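Ethylbenzene dehydrogenase alpha-subunit (Aromatoleum aromaticum, PDB 2IVF) is the large subunit of a molybdenum enzyme of the molybdopterin oxidoreductase family and binds two pterin dinucleotide cofactors, a molybdenum atom and an iron/sulfur cluster. Local coordinates at residues A[170-175]-A[699-704]; A[235-240]-A[477-482]; A[639-644]-A[920-925]. All blocks are in the same frame, centred on the assembly; numbering follows the deposited sequence.

Interaction 1 of 3, residues A[170-175]-A[699-704]; sequences IADSII and GERAAA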
loop_
_atom_site.group_PDB
_atom_site.type_symbol
_atom_site.label_atom_id
_atom_site.label_comp_id
_atom_site.label_asym_id
_atom_site.label_seq_id
_atom_site.Cartn_x
_atom_site.Cartn_y
_atom_site.Cartn_z
ATOM N N ILE A 170 19.049 9.198 -28.669
ATOM C CA ILE A 170 18.036 10.104 -28.182
ATOM C C ILE A 170 18.282 11.517 -28.696
ATOM O O ILE A 170 17.351 12.193 -29.160
ATOM C CB ILE A 170 17.976 10.113 -26.650
ATOM C CG1 ILE A 170 17.505 8.745 -26.153
ATOM C CG2 ILE A 170 17.063 11.243 -26.189
ATOM C CD1 ILE A 170 17.775 8.470 -24.665
ATOM N N ALA A 171 19.527 11.965 -28.613
ATOM C CA ALA A 171 19.881 13.307 -29.046
ATOM C C ALA A 171 19.644 13.496 -30.520
ATOM O O ALA A 171 19.155 14.535 -30.965
ATOM C CB ALA A 171 21.340 13.561 -28.749
ATOM N N ASP A 172 20.045 12.508 -31.303
ATOM C CA ASP A 172 19.771 12.575 -32.733
ATOM C C ASP A 172 18.278 12.674 -33.024
ATOM O O ASP A 172 17.885 13.393 -33.950
ATOM C CB ASP A 172 20.352 11.371 -33.444
ATOM C CG ASP A 172 21.798 11.560 -33.839
ATOM O OD1 ASP A 172 22.293 12.707 -33.978
ATOM O OD2 ASP A 172 22.449 10.524 -34.018
ATOM N N SER A 173 17.448 11.933 -32.296
ATOM C CA SER A 173 16.001 11.996 -32.565
ATOM C C SER A 173 15.427 13.392 -32.191
ATOM O O SER A 173 14.553 13.941 -32.885
ATOM C CB SER A 173 15.260 10.888 -31.843
ATOM O OG SER A 173 15.132 11.221 -30.468
ATOM N N ILE A 174 15.945 13.973 -31.102
ATOM C CA ILE A 174 15.584 15.349 -30.707
ATOM C C ILE A 174 15.950 16.363 -31.801
ATOM O O ILE A 174 15.146 17.202 -32.221
ATOM C CB ILE A 174 16.239 15.725 -29.342
ATOM C CG1 ILE A 174 15.643 14.885 -28.212
ATOM C CG2 ILE A 174 16.071 17.196 -29.044
ATOM C CD1 ILE A 174 16.384 15.057 -26.856
ATOM N N ILE A 175 17.190 16.276 -32.254
ATOM C CA ILE A 175 17.678 17.083 -33.343
ATOM C C ILE A 175 16.839 16.892 -34.593
ATOM O O ILE A 175 16.399 17.864 -35.191
ATOM C CB ILE A 175 19.132 16.752 -33.646
ATOM C CG1 ILE A 175 20.008 17.167 -32.457
ATOM C CG2 ILE A 175 19.607 17.482 -34.873
ATOM C CD1 ILE A 175 21.433 16.721 -32.538
ATOM N N GLY A 699 24.046 18.755 -27.893
ATOM C CA GLY A 699 25.033 19.727 -28.307
ATOM C C GLY A 699 26.116 19.122 -29.188
ATOM O O GLY A 699 26.410 19.648 -30.255
ATOM N N GLU A 700 26.703 18.014 -28.742
ATOM C CA GLU A 700 27.841 17.387 -29.433
ATOM C C GLU A 700 27.393 16.863 -30.810
ATOM O O GLU A 700 28.057 17.099 -31.814
ATOM C CB GLU A 700 28.416 16.238 -28.589
ATOM C CG GLU A 700 29.220 16.696 -27.348
ATOM C CD GLU A 700 29.718 15.545 -26.468
ATOM O OE1 GLU A 700 29.389 14.370 -26.758
ATOM O OE2 GLU A 700 30.433 15.822 -25.468
ATOM N N ARG A 701 26.248 16.177 -30.827
ATOM C CA ARG A 701 25.698 15.593 -32.049
ATOM C C ARG A 701 25.299 16.701 -33.007
ATOM O O ARG A 701 25.584 16.631 -34.217
ATOM C CB ARG A 701 24.511 14.671 -31.738
ATOM C CG ARG A 701 24.863 13.428 -30.844
ATOM C CD ARG A 701 25.872 12.529 -31.530
ATOM N NE ARG A 701 25.270 12.124 -32.790
ATOM C CZ ARG A 701 25.892 12.057 -33.958
ATOM N NH1 ARG A 701 27.187 12.337 -34.091
ATOM N NH2 ARG A 701 25.190 11.720 -35.025
ATOM N N ALA A 702 24.703 17.761 -32.480
ATOM C CA ALA A 702 24.356 18.893 -33.333
ATOM C C ALA A 702 25.621 19.418 -33.960
ATOM O O ALA A 702 25.673 19.679 -35.176
ATOM C CB ALA A 702 23.660 19.972 -32.552
ATOM N N ALA A 703 26.667 19.549 -33.142
ATOM C CA ALA A 703 27.926 20.124 -33.646
ATOM C C ALA A 703 28.532 19.250 -34.752
ATOM O O ALA A 703 28.933 19.745 -35.806
ATOM C CB ALA A 703 28.934 20.315 -32.477
ATOM N N ALA A 704 28.595 17.946 -34.502
ATOM C CA ALA A 704 29.117 16.985 -35.478
ATOM C C ALA A 704 28.298 16.995 -36.772
ATOM O O ALA A 704 28.835 16.749 -37.846
ATOM C CB ALA A 704 29.133 15.581 -34.873
#

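Interaction 2 of 3, residues A[235-240]-A[477-482]; sequences MHMGYS and GAFAWA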
loop_
_atom_site.group_PDB
_atom_site.type_symbol
_atom_site.label_atom_id
_atom_site.label_comp_id
_atom_site.label_asym_id
_atom_site.label_seq_id
_atom_site.Cartn_x
_atom_site.Cartn_y
_atom_site.Cartn_z
ATOM N N MET A 235 -7.573 25.774 -4.915
ATOM C CA MET A 235 -7.649 24.426 -4.405
ATOM C C MET A 235 -6.461 24.035 -3.572
ATOM O O MET A 235 -6.484 22.996 -2.970
ATOM C CB MET A 235 -7.875 23.401 -5.525
ATOM C CG MET A 235 -6.739 23.195 -6.459
ATOM S SD MET A 235 -7.127 21.979 -7.782
ATOM C CE MET A 235 -7.883 23.064 -8.977
ATOM N N HIS A 236 -5.431 24.864 -3.547
ATOM C CA HIS A 236 -4.212 24.502 -2.880
ATOM C C HIS A 236 -4.304 24.832 -1.397
ATOM O O HIS A 236 -3.595 25.696 -0.895
ATOM C CB HIS A 236 -3.035 25.153 -3.555
ATOM C CG HIS A 236 -2.587 24.401 -4.753
ATOM N ND1 HIS A 236 -2.295 23.056 -4.702
ATOM C CD2 HIS A 236 -2.424 24.780 -6.040
ATOM C CE1 HIS A 236 -1.962 22.639 -5.913
ATOM N NE2 HIS A 236 -2.026 23.666 -6.742
ATOM N N MET A 237 -5.200 24.128 -0.719
ATOM C CA MET A 237 -5.474 24.337 0.706
ATOM C C MET A 237 -5.286 22.986 1.319
ATOM O O MET A 237 -5.556 21.987 0.668
ATOM C CB MET A 237 -6.890 24.803 0.925
ATOM C CG MET A 237 -7.239 26.074 0.128
ATOM S SD MET A 237 -8.969 26.473 0.390
ATOM C CE MET A 237 -9.739 25.284 -0.706
ATOM N N GLY A 238 -4.826 22.940 2.567
ATOM C CA GLY A 238 -4.742 21.684 3.243
ATOM C C GLY A 238 -4.708 21.754 4.752
ATOM O O GLY A 238 -4.651 22.819 5.348
ATOM N N TYR A 239 -4.709 20.573 5.368
ATOM C CA TYR A 239 -4.465 20.486 6.768
ATOM C C TYR A 239 -3.443 19.406 6.999
ATOM O O TYR A 239 -3.154 18.597 6.103
ATOM C CB TYR A 239 -5.768 20.202 7.520
ATOM C CG TYR A 239 -6.542 18.951 7.108
ATOM C CD1 TYR A 239 -7.572 19.010 6.218
ATOM C CD2 TYR A 239 -6.292 17.731 7.701
ATOM C CE1 TYR A 239 -8.314 17.910 5.903
ATOM C CE2 TYR A 239 -7.018 16.616 7.399
ATOM C CZ TYR A 239 -8.031 16.688 6.494
ATOM O OH TYR A 239 -8.779 15.544 6.175
ATOM N N SER A 240 -2.867 19.422 8.201
ATOM C CA SER A 240 -1.981 18.371 8.626
ATOM C C SER A 240 -2.838 17.323 9.352
ATOM O O SER A 240 -3.864 17.660 9.925
ATOM C CB SER A 240 -0.883 18.892 9.542
ATOM O OG SER A 240 -1.373 19.582 10.713
ATOM N N GLY A 477 -11.338 21.633 7.253
ATOM C CA GLY A 477 -10.521 21.274 6.142
ATOM C C GLY A 477 -11.219 20.233 5.288
ATOM O O GLY A 477 -12.296 19.666 5.678
ATOM N N ALA A 478 -10.671 20.048 4.091
ATOM C CA ALA A 478 -11.306 19.128 3.123
ATOM C C ALA A 478 -10.350 18.148 2.455
ATOM O O ALA A 478 -10.791 17.232 1.859
ATOM C CB ALA A 478 -12.108 19.914 2.064
ATOM N N PHE A 479 -9.045 18.404 2.501
ATOM C CA PHE A 479 -8.041 17.666 1.789
ATOM C C PHE A 479 -6.665 18.202 2.201
ATOM O O PHE A 479 -6.573 19.080 3.056
ATOM C CB PHE A 479 -8.248 17.678 0.261
ATOM C CG PHE A 479 -8.727 18.998 -0.311
ATOM C CD1 PHE A 479 -7.908 20.122 -0.359
ATOM C CD2 PHE A 479 -9.993 19.085 -0.876
ATOM C CE1 PHE A 479 -8.366 21.296 -0.929
ATOM C CE2 PHE A 479 -10.445 20.253 -1.451
ATOM C CZ PHE A 479 -9.644 21.361 -1.464
ATOM N N ALA A 480 -5.598 17.673 1.601
ATOM C CA ALA A 480 -4.249 18.075 1.922
ATOM C C ALA A 480 -3.522 18.447 0.638
ATOM O O ALA A 480 -2.685 17.700 0.156
ATOM C CB ALA A 480 -3.538 16.961 2.614
ATOM N N TRP A 481 -3.812 19.630 0.117
ATOM C CA TRP A 481 -3.330 20.016 -1.196
ATOM C C TRP A 481 -2.588 21.345 -1.148
ATOM O O TRP A 481 -2.470 22.017 -2.139
ATOM C CB TRP A 481 -4.556 20.093 -2.092
ATOM C CG TRP A 481 -4.329 19.851 -3.520
ATOM C CD1 TRP A 481 -4.834 20.577 -4.557
ATOM C CD2 TRP A 481 -3.572 18.795 -4.102
ATOM N NE1 TRP A 481 -4.426 20.042 -5.752
ATOM C CE2 TRP A 481 -3.649 18.946 -5.494
ATOM C CE3 TRP A 481 -2.839 17.736 -3.586
ATOM C CZ2 TRP A 481 -3.014 18.100 -6.354
ATOM C CZ3 TRP A 481 -2.218 16.878 -4.456
ATOM C CH2 TRP A 481 -2.307 17.063 -5.820
ATOM N N ALA A 482 -2.168 21.757 0.038
ATOM C CA ALA A 482 -1.265 22.887 0.211
ATOM C C ALA A 482 0.149 22.318 0.324
ATOM O O ALA A 482 0.403 21.433 1.122
ATOM C CB ALA A 482 -1.628 23.660 1.454
#

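Interaction 3 of 3, residues A[639-644]-A[920-925]; sequences MSSSAM and FWDAHQ. With MD1 (phosphoric acid 4-(2-amino-4-oxo-3,4,5,6,-tetrahydro-pteridin-6-yl)-2-hydroxy-3,4-dimercapto-but-3-en-yl ester guanylate ester), chain N.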
loop_
_atom_site.group_PDB
_atom_site.type_symbol
_atom_site.label_atom_id
_atom_site.label_comp_id
_atom_site.label_asym_id
_atom_site.label_seq_id
_atom_site.Cartn_x
_atom_site.Cartn_y
_atom_site.Cartn_z
ATOM N N MET A 639 11.206 -2.066 -15.221
ATOM C CA MET A 639 10.640 -2.374 -16.531
ATOM C C MET A 639 9.120 -2.255 -16.461
ATOM O O MET A 639 8.388 -3.231 -16.222
ATOM C CB MET A 639 11.087 -3.720 -17.073
ATOM C CG MET A 639 10.583 -3.943 -18.468
ATOM S SD MET A 639 11.285 -2.793 -19.672
ATOM C CE MET A 639 12.925 -3.437 -19.922
ATOM N N SER A 640 8.660 -1.013 -16.606
ATOM C CA SER A 640 7.229 -0.715 -16.615
ATOM C C SER A 640 6.612 -1.228 -17.885
ATOM O O SER A 640 7.301 -1.493 -18.847
ATOM C CB SER A 640 6.990 0.802 -16.512
ATOM O OG SER A 640 7.369 1.463 -17.688
ATOM N N SER A 641 5.290 -1.355 -17.876
ATOM C CA SER A 641 4.583 -1.767 -19.051
ATOM C C SER A 641 4.828 -0.799 -20.185
ATOM O O SER A 641 4.951 -1.225 -21.350
ATOM C CB SER A 641 3.084 -1.904 -18.756
ATOM O OG SER A 641 2.538 -0.676 -18.395
ATOM N N SER A 642 4.932 0.500 -19.874
ATOM C CA SER A 642 5.179 1.493 -20.946
ATOM C C SER A 642 6.604 1.458 -21.499
ATOM O O SER A 642 6.808 1.666 -22.705
ATOM C CB SER A 642 4.794 2.925 -20.517
ATOM O OG SER A 642 3.469 2.940 -20.005
ATOM N N ALA A 643 7.578 1.229 -20.621
ATOM C CA ALA A 643 8.979 1.055 -21.010
ATOM C C ALA A 643 9.165 -0.109 -21.962
ATOM O O ALA A 643 10.070 -0.100 -22.788
ATOM C CB ALA A 643 9.891 0.879 -19.740
ATOM N N MET A 644 8.304 -1.124 -21.852
ATOM C CA MET A 644 8.338 -2.251 -22.778
ATOM C C MET A 644 8.105 -1.840 -24.216
ATOM O O MET A 644 8.465 -2.566 -25.133
ATOM C CB MET A 644 7.373 -3.343 -22.324
ATOM C CG MET A 644 7.923 -4.085 -21.089
ATOM S SD MET A 644 9.383 -5.058 -21.500
ATOM C CE MET A 644 8.710 -6.351 -22.572
ATOM N N PHE A 920 -5.641 -0.027 -9.058
ATOM C CA PHE A 920 -4.945 -0.211 -10.330
ATOM C C PHE A 920 -3.753 -1.122 -10.287
ATOM O O PHE A 920 -3.159 -1.362 -9.225
ATOM C CB PHE A 920 -4.628 1.114 -11.026
ATOM C CG PHE A 920 -3.657 1.995 -10.314
ATOM C CD1 PHE A 920 -2.325 1.664 -10.267
ATOM C CD2 PHE A 920 -4.064 3.192 -9.764
ATOM C CE1 PHE A 920 -1.422 2.489 -9.663
ATOM C CE2 PHE A 920 -3.146 4.043 -9.146
ATOM C CZ PHE A 920 -1.845 3.712 -9.124
ATOM N N TRP A 921 -3.404 -1.634 -11.468
ATOM C CA TRP A 921 -2.303 -2.562 -11.655
ATOM C C TRP A 921 -1.517 -2.107 -12.875
ATOM O O TRP A 921 -2.053 -1.362 -13.733
ATOM C CB TRP A 921 -2.855 -3.976 -11.910
ATOM C CG TRP A 921 -3.679 -4.462 -10.747
ATOM C CD1 TRP A 921 -5.033 -4.425 -10.637
ATOM C CD2 TRP A 921 -3.187 -4.981 -9.511
ATOM N NE1 TRP A 921 -5.440 -4.956 -9.416
ATOM C CE2 TRP A 921 -4.319 -5.310 -8.710
ATOM C CE3 TRP A 921 -1.917 -5.287 -9.039
ATOM C CZ2 TRP A 921 -4.202 -5.838 -7.432
ATOM C CZ3 TRP A 921 -1.802 -5.805 -7.785
ATOM C CH2 TRP A 921 -2.924 -6.072 -6.985
ATOM N N ASP A 922 -0.263 -2.538 -12.982
ATOM C CA ASP A 922 0.493 -2.192 -14.172
ATOM C C ASP A 922 -0.021 -3.029 -15.302
ATOM O O ASP A 922 -0.451 -4.154 -15.089
ATOM C CB ASP A 922 1.985 -2.412 -13.941
ATOM C CG ASP A 922 2.862 -1.559 -14.839
ATOM O OD1 ASP A 922 2.382 -0.968 -15.850
ATOM O OD2 ASP A 922 4.083 -1.562 -14.527
ATOM N N ALA A 923 0.042 -2.498 -16.522
ATOM C CA ALA A 923 -0.601 -3.142 -17.677
ATOM C C ALA A 923 -0.082 -4.538 -18.033
ATOM O O ALA A 923 -0.865 -5.396 -18.451
ATOM C CB ALA A 923 -0.565 -2.249 -18.882
ATOM N N HIS A 924 1.219 -4.788 -17.846
ATOM C CA HIS A 924 1.784 -6.093 -18.199
ATOM C C HIS A 924 1.588 -7.131 -17.082
ATOM O O HIS A 924 2.176 -8.252 -17.099
ATOM C CB HIS A 924 3.233 -5.981 -18.685
ATOM C CG HIS A 924 4.178 -5.319 -17.731
ATOM N ND1 HIS A 924 3.773 -4.717 -16.557
ATOM C CD2 HIS A 924 5.518 -5.128 -17.811
ATOM C CE1 HIS A 924 4.828 -4.213 -15.945
ATOM N NE2 HIS A 924 5.897 -4.451 -16.682
ATOM N N GLN A 925 0.761 -6.777 -16.095
ATOM C CA GLN A 925 0.246 -7.766 -15.138
ATOM C C GLN A 925 -1.055 -8.427 -15.609
ATOM O O GLN A 925 -1.588 -9.343 -14.947
ATOM C CB GLN A 925 -0.022 -7.129 -13.779
ATOM C CG GLN A 925 1.181 -6.471 -13.146
ATOM C CD GLN A 925 0.877 -5.975 -11.761
ATOM O OE1 GLN A 925 0.637 -4.758 -11.542
ATOM N NE2 GLN A 925 0.889 -6.893 -10.810
HETATM P PB MD1 N . 2.288 7.085 -12.918
HETATM O O3B MD1 N . 2.699 5.820 -12.062
HETATM O O1B MD1 N . 3.037 8.245 -12.368
HETATM O O2B MD1 N . 2.213 6.798 -14.368
HETATM O O3A MD1 N . 0.775 7.269 -12.477
HETATM C C10 MD1 N . 0.380 8.083 -11.351
HETATM C C11 MD1 N . -1.109 7.812 -11.208
HETATM O O11 MD1 N . -1.162 6.505 -10.543
HETATM C C12 MD1 N . -1.742 8.834 -10.301
HETATM S S12 MD1 N . -0.808 9.825 -9.267
HETATM C C13 MD1 N . -3.105 8.961 -10.216
HETATM S S13 MD1 N . -3.847 10.058 -9.170
HETATM C C14 MD1 N . -4.035 8.170 -11.055
HETATM N N15 MD1 N . -4.970 7.311 -10.411
HETATM C C16 MD1 N . -5.767 6.458 -11.130
HETATM C C15 MD1 N . -6.731 5.752 -10.434
HETATM O O14 MD1 N . -6.881 5.891 -9.190
HETATM N N17 MD1 N . -7.435 4.863 -11.180
HETATM C C17 MD1 N . -7.244 4.740 -12.557
HETATM N N16 MD1 N . -8.009 3.859 -13.187
HETATM N N18 MD1 N . -6.331 5.480 -13.206
HETATM C C20 MD1 N . -5.607 6.331 -12.511
HETATM N N8 MD1 N . -4.717 7.119 -13.169
HETATM C C7 MD1 N . -3.806 8.036 -12.540
HETATM P PA MD1 N . 3.535 4.487 -12.400
HETATM O O1A MD1 N . 4.052 4.014 -11.080
HETATM O O2A MD1 N . 2.645 3.570 -13.146
HETATM O "O5'" MD1 N . 4.727 4.927 -13.337
HETATM C "C5'" MD1 N . 5.768 5.679 -12.724
HETATM C "C4'" MD1 N . 7.073 5.083 -13.059
HETATM O "O4'" MD1 N . 7.991 5.817 -12.258
HETATM C "C1'" MD1 N . 9.054 4.897 -12.006
HETATM N N9 MD1 N . 9.922 5.266 -10.879
HETATM C C4 MD1 N . 11.140 5.762 -11.036
HETATM N N3 MD1 N . 11.814 6.052 -12.174
HETATM C C2 MD1 N . 13.042 6.566 -12.111
HETATM N N2 MD1 N . 13.722 6.876 -13.248
HETATM N N1 MD1 N . 13.625 6.710 -10.867
HETATM C C6 MD1 N . 12.999 6.434 -9.676
HETATM O O6 MD1 N . 13.585 6.665 -8.618
HETATM C C5 MD1 N . 11.687 5.943 -9.755
HETATM N N7 MD1 N . 10.781 5.542 -8.869
HETATM C C8 MD1 N . 9.712 5.145 -9.565
HETATM C "C2'" MD1 N . 8.356 3.576 -11.697
HETATM O "O2'" MD1 N . 9.183 2.411 -11.934
HETATM C "C3'" MD1 N . 7.096 3.628 -12.575
HETATM O "O3'" MD1 N . 7.188 2.732 -13.713
#

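Interaction 1 of 3, residues A[170-175]-A[699-704]
Ala171, Asp172 and Ile175 of helix 163-181 meet Arg701 and Ala702 near the C-terminal end of helix 687-704, a helix-helix packing in which the short segments cross at -63° with their axes 9.1 Å apart. Ala171 comes first along 170-175: its CB points at the second helix and touches the aliphatic part of the arginine, 4.1 Å from Arg701 CG. Asp172 follows with the polar part of the contact, a salt bridge to the end of the same arginine chain. Its OD2 receives Arg701 NH2 at 3.2 Å on the syn lone pair, nearly in the guanidinium plane, while the remaining bonds from NE and NH2 to the carboxylate are weak. The two flat groups are turned 77° apart, so the carboxylate stands across the guanidinium edge and a flat two-pronged pairing is not formed. Bends at chi2 and chi3 fold the arginine chain on the way to its NE. Asp172 OD1 also forms a salt bridge with Arg705, so two positive groups share this carboxylate. One turn on, Ile175 points toward the other helix, with Leu707 and Tyr720 also against its side chain. Its CG1 stands anti to the carbonyl carbon (chi1 -66°), and the terminal CD1 reaches the backbone of the facing helix, 3.4 Å from Ala702 N and 3.9 Å from Ala702 CB.

Interaction 2 of 3, residues A[235-240]-A[477-482]
His236 and Trp481 form the tight end of this contact between two irregular, buried loops. The imidazole lies over one face of the indole in an offset stack, its centroid 4.6 Å from that of the five-membered ring, the planes 25° apart. His236 ND1 donates to Trp481 O at 2.8 Å, in the imidazole plane and almost in line with the C=O. Stack and bond meet on one residue: Trp481 CG stands anti to its backbone N (chi1 -153°), beside the carbonyl carbon. Met235 runs beside the indole, CG 3.8 Å from Trp481 CD1, and brings SD to the ring edge in a Met-aromatic contact. Trp481 N closes on Met237 O at 3.0 Å, from above the carbonyl plane, and Phe479 CD1 approaches the same oxygen at 3.2 Å. Toward Tyr239 the polar links weaken while the packing stays close and buried: Tyr239 N makes a weak bond to Phe479 O, and the phenol ring rests beside Gly477 CA, its OH bonded to Ser442 O. The indole lies about 6 Å from the molybdenum atom. With ND1 on Trp481 O and NE2 on Asn958, both imidazole nitrogens are engaged, which probably fixes the ring's orientation on the tryptophan.

Interaction 3 of 3, residues A[639-644]-A[920-925]
The His924 imidazole carries Ser641 on one face and Met639 O at its edge. Ser641 CB sits 3.8 Å from the ring centroid, 20° off the normal, in a CH-pi contact; Ser641 N lies over the same face, displaced toward the rim. At the edge His924 NE2 donates to Met639 O at 2.8 Å with an N-H...O angle of 164°, close to the ring plane. The bond and the face contact together probably restrain the ring's rotation. Met644 CG approaches His924 CD2 obliquely, the two side chains crossing at about a right angle. Ser641 OG, placed between its backbone N and carbonyl carbon (chi1 63°), reaches Asp922 OD1 at 2.6 Å. That oxygen also takes Ala923 N, from the anti side but the same face of the carboxylate, and Asn609 ND2, while OD2 forms a salt bridge with Arg638. This buried carboxylate is therefore well supplied with donors. The contact joins the two family regions at a cofactor: Ser640 CB comes within 3.4 Å of MD1 O3', and Phe920 CZ within 3.2 Å of MD1 O11. Loops from both regions lining one ligand are typical of the pterin dinucleotide site of molybdopterin oxidoreductases.

All three contacts are largely buried, but their places differ. Interaction 1 lies about 35 Å from the chain centre and joins two helices through a partly exposed ion pair beside alanine and isoleucine contacts. Interaction 2, the most central, joins loops by aromatic stacking and hydrogen bonds near the molybdenum atom. Interaction 3 lies between these extremes and joins loops at MD1 through neutral and charged hydrogen bonds. Helix 163-181 of interaction 1 packs on strand 631-636, from which the chain leads into the 639-644 loop, so those contacts share a sheet; their centres are about 30 Å apart. None of the three touches another, and about 13 Å separates the nearest atoms of interactions 2 and 3.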